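Local coordinates for protein TadZ (Pseudomonas aeruginosa, PDB 4LDA) that probably serves in pilus assembly as a protein with predicted ATP-binding and ATP-hydrolysing activity, of which this chain is the N-terminal CheY-like receiver domain, at residues L41-S55 / L71-I83. Numbering follows the deposited sequence.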
loop_
_atom_site.group_PDB
_atom_site.type_symbol
_atom_site.label_atom_id
_atom_site.label_comp_id
_atom_site.label_asym_id
_atom_site.label_seq_id
_atom_site.Cartn_x
_atom_site.Cartn_y
_atom_site.Cartn_z
ATOM N N LEU A 41 -3.086 -10.165 7.223
ATOM C CA LEU A 41 -4.447 -9.821 7.645
ATOM C C LEU A 41 -4.489 -9.564 9.154
ATOM O O LEU A 41 -5.171 -8.634 9.577
ATOM C CB LEU A 41 -5.467 -10.903 7.254
ATOM C CG LEU A 41 -5.755 -11.069 5.755
ATOM C CD1 LEU A 41 -6.596 -12.265 5.509
ATOM C CD2 LEU A 41 -6.405 -9.823 5.134
ATOM N N ALA A 42 -3.716 -10.350 9.951
ATOM C CA ALA A 42 -3.573 -10.188 11.409
ATOM C C ALA A 42 -2.953 -8.836 11.753
ATOM O O ALA A 42 -3.422 -8.173 12.678
ATOM C CB ALA A 42 -2.717 -11.296 11.982
ATOM N N LEU A 43 -1.917 -8.425 10.992
ATOM C CA LEU A 43 -1.208 -7.160 11.171
ATOM C C LEU A 43 -2.085 -5.943 10.775
ATOM O O LEU A 43 -1.988 -4.898 11.409
ATOM C CB LEU A 43 0.070 -7.171 10.336
ATOM C CG LEU A 43 1.201 -6.334 10.865
ATOM C CD1 LEU A 43 1.946 -7.072 11.976
ATOM C CD2 LEU A 43 2.159 -5.975 9.755
ATOM N N LEU A 44 -2.945 -6.093 9.752
ATOM C CA LEU A 44 -3.878 -5.051 9.337
ATOM C C LEU A 44 -4.935 -4.834 10.401
ATOM O O LEU A 44 -5.307 -3.691 10.646
ATOM C CB LEU A 44 -4.548 -5.396 7.991
ATOM C CG LEU A 44 -3.680 -5.290 6.751
ATOM C CD1 LEU A 44 -4.283 -6.050 5.601
ATOM C CD2 LEU A 44 -3.395 -3.846 6.376
ATOM N N ASP A 45 -5.394 -5.920 11.046
ATOM C CA ASP A 45 -6.436 -5.902 12.071
ATOM C C ASP A 45 -5.954 -5.282 13.380
ATOM O O ASP A 45 -6.679 -4.461 13.942
ATOM C CB ASP A 45 -6.956 -7.324 12.345
ATOM C CG ASP A 45 -7.732 -7.995 11.209
ATOM O OD1 ASP A 45 -8.104 -7.290 10.229
ATOM O OD2 ASP A 45 -7.980 -9.218 11.307
ATOM N N VAL A 46 -4.751 -5.653 13.865
ATOM C CA VAL A 46 -4.209 -5.170 15.140
ATOM C C VAL A 46 -3.838 -3.674 15.027
ATOM O O VAL A 46 -4.036 -2.946 15.995
ATOM C CB VAL A 46 -3.015 -6.038 15.641
ATOM C CG1 VAL A 46 -1.771 -5.901 14.769
ATOM C CG2 VAL A 46 -2.688 -5.757 17.104
ATOM N N THR A 47 -3.365 -3.211 13.858
ATOM C CA THR A 47 -2.996 -1.804 13.652
ATOM C C THR A 47 -4.179 -0.988 13.143
ATOM O O THR A 47 -4.051 0.232 13.053
ATOM C CB THR A 47 -1.815 -1.666 12.676
ATOM O OG1 THR A 47 -2.186 -2.121 11.372
ATOM C CG2 THR A 47 -0.571 -2.374 13.158
ATOM N N ALA A 48 -5.314 -1.644 12.798
ATOM C CA ALA A 48 -6.557 -1.046 12.259
ATOM C C ALA A 48 -6.236 -0.155 11.014
ATOM O O ALA A 48 -6.809 0.920 10.806
ATOM C CB ALA A 48 -7.296 -0.258 13.342
ATOM N N ALA A 49 -5.302 -0.653 10.195
ATOM C CA ALA A 49 -4.796 -0.013 8.994
ATOM C C ALA A 49 -5.804 -0.101 7.858
ATOM O O ALA A 49 -6.357 -1.183 7.602
ATOM C CB ALA A 49 -3.489 -0.668 8.586
ATOM N N GLY A 50 -6.026 1.041 7.194
ATOM C CA GLY A 50 -6.943 1.147 6.051
ATOM C C GLY A 50 -6.226 1.265 4.712
ATOM O O GLY A 50 -6.857 1.189 3.648
ATOM N N VAL A 51 -4.885 1.474 4.771
ATOM C CA VAL A 51 -4.028 1.599 3.594
ATOM C C VAL A 51 -2.858 0.627 3.724
ATOM O O VAL A 51 -2.213 0.570 4.780
ATOM C CB VAL A 51 -3.525 3.050 3.361
ATOM C CG1 VAL A 51 -2.610 3.140 2.124
ATOM C CG2 VAL A 51 -4.698 4.020 3.260
ATOM N N LEU A 52 -2.592 -0.130 2.629
ATOM C CA LEU A 52 -1.468 -1.042 2.518
ATOM C C LEU A 52 -0.651 -0.675 1.282
ATOM O O LEU A 52 -1.193 -0.605 0.177
ATOM C CB LEU A 52 -1.911 -2.516 2.482
ATOM C CG LEU A 52 -0.780 -3.540 2.386
ATOM C CD1 LEU A 52 -0.937 -4.600 3.419
ATOM C CD2 LEU A 52 -0.710 -4.179 1.007
ATOM N N PHE A 53 0.656 -0.454 1.478
ATOM C CA PHE A 53 1.604 -0.188 0.405
ATOM C C PHE A 53 2.296 -1.500 0.029
ATOM O O PHE A 53 2.728 -2.232 0.908
ATOM C CB PHE A 53 2.611 0.890 0.816
ATOM C CG PHE A 53 1.979 2.235 1.049
ATOM C CD1 PHE A 53 1.753 3.105 -0.011
ATOM C CD2 PHE A 53 1.634 2.645 2.333
ATOM C CE1 PHE A 53 1.176 4.352 0.205
ATOM C CE2 PHE A 53 1.044 3.890 2.550
ATOM C CZ PHE A 53 0.835 4.739 1.491
ATOM N N ILE A 54 2.351 -1.823 -1.264
ATOM C CA ILE A 54 3.011 -3.046 -1.721
ATOM C C ILE A 54 3.940 -2.686 -2.895
ATOM O O ILE A 54 3.522 -2.070 -3.865
ATOM C CB ILE A 54 2.029 -4.198 -2.065
ATOM C CG1 ILE A 54 2.804 -5.547 -2.302
ATOM C CG2 ILE A 54 1.036 -3.814 -3.196
ATOM C CD1 ILE A 54 1.950 -6.781 -2.452
ATOM N N SER A 55 5.219 -3.020 -2.744
ATOM C CA SER A 55 6.242 -2.765 -3.744
ATOM C C SER A 55 6.211 -3.907 -4.776
ATOM O O SER A 55 6.330 -5.087 -4.418
ATOM C CB SER A 55 7.606 -2.603 -3.084
ATOM O OG SER A 55 8.550 -2.173 -4.046
ATOM N N LEU A 71 -5.872 -10.263 -0.404
ATOM C CA LEU A 71 -6.124 -9.161 0.535
ATOM C C LEU A 71 -7.430 -8.441 0.226
ATOM O O LEU A 71 -8.232 -8.223 1.127
ATOM C CB LEU A 71 -4.979 -8.125 0.513
ATOM C CG LEU A 71 -3.703 -8.480 1.206
ATOM C CD1 LEU A 71 -2.583 -7.597 0.728
ATOM C CD2 LEU A 71 -3.858 -8.405 2.708
ATOM N N VAL A 72 -7.613 -8.045 -1.045
ATOM C CA VAL A 72 -8.772 -7.314 -1.555
ATOM C C VAL A 72 -10.052 -8.213 -1.399
ATOM O O VAL A 72 -11.113 -7.693 -1.042
ATOM C CB VAL A 72 -8.501 -6.848 -3.010
ATOM C CG1 VAL A 72 -9.766 -6.405 -3.724
ATOM C CG2 VAL A 72 -7.471 -5.722 -3.020
ATOM N N SER A 73 -9.925 -9.544 -1.569
ATOM C CA SER A 73 -11.035 -10.478 -1.351
ATOM C C SER A 73 -11.458 -10.490 0.120
ATOM O O SER A 73 -12.651 -10.388 0.420
ATOM C CB SER A 73 -10.661 -11.897 -1.787
ATOM O OG SER A 73 -10.456 -12.003 -3.185
ATOM N N ALA A 74 -10.471 -10.595 1.028
ATOM C CA ALA A 74 -10.684 -10.674 2.469
ATOM C C ALA A 74 -11.108 -9.323 3.071
ATOM O O ALA A 74 -11.970 -9.297 3.947
ATOM C CB ALA A 74 -9.418 -11.167 3.146
ATOM N N ARG A 75 -10.480 -8.221 2.643
ATOM C CA ARG A 75 -10.766 -6.867 3.132
ATOM C C ARG A 75 -11.123 -5.971 1.937
ATOM O O ARG A 75 -10.242 -5.361 1.322
ATOM C CB ARG A 75 -9.574 -6.301 3.947
ATOM C CG ARG A 75 -9.612 -6.567 5.463
ATOM C CD ARG A 75 -9.486 -8.027 5.808
ATOM N NE ARG A 75 -9.433 -8.309 7.242
ATOM C CZ ARG A 75 -9.560 -9.533 7.743
ATOM N NH1 ARG A 75 -9.783 -10.566 6.940
ATOM N NH2 ARG A 75 -9.494 -9.732 9.049
ATOM N N PRO A 76 -12.417 -5.906 1.568
ATOM C CA PRO A 76 -12.798 -5.133 0.369
ATOM C C PRO A 76 -12.654 -3.618 0.542
ATOM O O PRO A 76 -12.492 -2.905 -0.455
ATOM C CB PRO A 76 -14.271 -5.510 0.150
ATOM C CG PRO A 76 -14.494 -6.736 0.989
ATOM C CD PRO A 76 -13.584 -6.593 2.155
HETATM N N MSE A 77 -12.703 -3.133 1.796
HETATM C CA MSE A 77 -12.610 -1.707 2.120
HETATM C C MSE A 77 -11.150 -1.219 2.212
HETATM O O MSE A 77 -10.922 -0.008 2.315
HETATM C CB MSE A 77 -13.348 -1.412 3.439
HETATM C CG MSE A 77 -14.879 -1.626 3.357
HETATM SE SE MSE A 77 -15.829 -0.571 1.953
HETATM C CE MSE A 77 -15.692 -1.768 0.356
ATOM N N LEU A 78 -10.176 -2.151 2.175
ATOM C CA LEU A 78 -8.750 -1.845 2.245
ATOM C C LEU A 78 -8.282 -1.162 0.959
ATOM O O LEU A 78 -8.609 -1.624 -0.143
ATOM C CB LEU A 78 -7.934 -3.143 2.490
ATOM C CG LEU A 78 -6.396 -3.021 2.555
ATOM C CD1 LEU A 78 -5.944 -2.352 3.835
ATOM C CD2 LEU A 78 -5.739 -4.372 2.421
ATOM N N SER A 79 -7.510 -0.067 1.103
ATOM C CA SER A 79 -6.911 0.629 -0.034
ATOM C C SER A 79 -5.495 0.090 -0.238
ATOM O O SER A 79 -4.646 0.245 0.636
ATOM C CB SER A 79 -6.913 2.144 0.164
ATOM O OG SER A 79 -8.213 2.658 0.375
ATOM N N VAL A 80 -5.265 -0.608 -1.356
ATOM C CA VAL A 80 -3.946 -1.143 -1.671
ATOM C C VAL A 80 -3.296 -0.161 -2.677
ATOM O O VAL A 80 -3.868 0.113 -3.734
ATOM C CB VAL A 80 -3.978 -2.619 -2.167
ATOM C CG1 VAL A 80 -2.582 -3.115 -2.522
ATOM C CG2 VAL A 80 -4.603 -3.536 -1.125
ATOM N N VAL A 81 -2.134 0.399 -2.305
ATOM C CA VAL A 81 -1.356 1.319 -3.140
ATOM C C VAL A 81 -0.076 0.610 -3.573
ATOM O O VAL A 81 0.731 0.229 -2.727
ATOM C CB VAL A 81 -1.046 2.674 -2.427
ATOM C CG1 VAL A 81 -0.259 3.605 -3.343
ATOM C CG2 VAL A 81 -2.327 3.359 -1.943
ATOM N N ALA A 82 0.101 0.421 -4.885
ATOM C CA ALA A 82 1.296 -0.233 -5.423
ATOM C C ALA A 82 2.435 0.766 -5.591
ATOM O O ALA A 82 2.195 1.936 -5.851
ATOM C CB ALA A 82 0.980 -0.901 -6.753
ATOM N N ILE A 83 3.666 0.306 -5.390
ATOM C CA ILE A 83 4.898 1.087 -5.524
ATOM C C ILE A 83 5.741 0.387 -6.597
ATOM O O ILE A 83 6.028 -0.794 -6.464
ATOM C CB ILE A 83 5.656 1.258 -4.171
ATOM C CG1 ILE A 83 4.798 1.909 -3.080
ATOM C CG2 ILE A 83 6.999 1.996 -4.339
ATOM C CD1 ILE A 83 5.358 1.649 -1.638
#
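Arg75 reaches across Leu41 to Asp45, linking the end of helix 61-74 to helix 37-47. Its chain bends at CG (chi2 66°) and then runs extended, laying CD 3.6 Å from Leu41 CD2 and one guanidinium face over Leu41 CB. The carboxylate meets the guanidinium at its edge, their planes 24° apart: NH2 lies 2.8 Å from Asp45 OD2, but the N-H bonds to OD2 and OD1, and that of NE to OD1, are all weak (118° at the hydrogen for OD2). Leu41 CD1 also touches the methyl of Ala74. Leu44 crosses both Leu71 and Leu78 at about a right angle, its CD1 touching the CD2 methyls of both, while Leu71 CD1 reaches Leu52 CD2 at 3.9 Å. Leu52 and Val80 lie side by side on this helix-covered face of the sheet, and Ile54 CG2 packs 3.7 Å from Val80 CG1. On the other face the Phe53 ring sits obliquely to Val81, with Phe53 CD1 3.7 Å from Val81 CB, and Ile83 CD1 touches Phe53 CB; Ile117 and Leu116 of helix 110-121 cover this side. Five backbone bonds join the strands in parallel register, from Ser79 N to Gly50 O through Ile83 N to Ile54 O. Strands 51-55 and 79-83, connected through helix 61-74, form a beta-alpha-beta crossover in the five-stranded parallel sheet, order 2-1-3-4-5, of the CheY-like receiver fold.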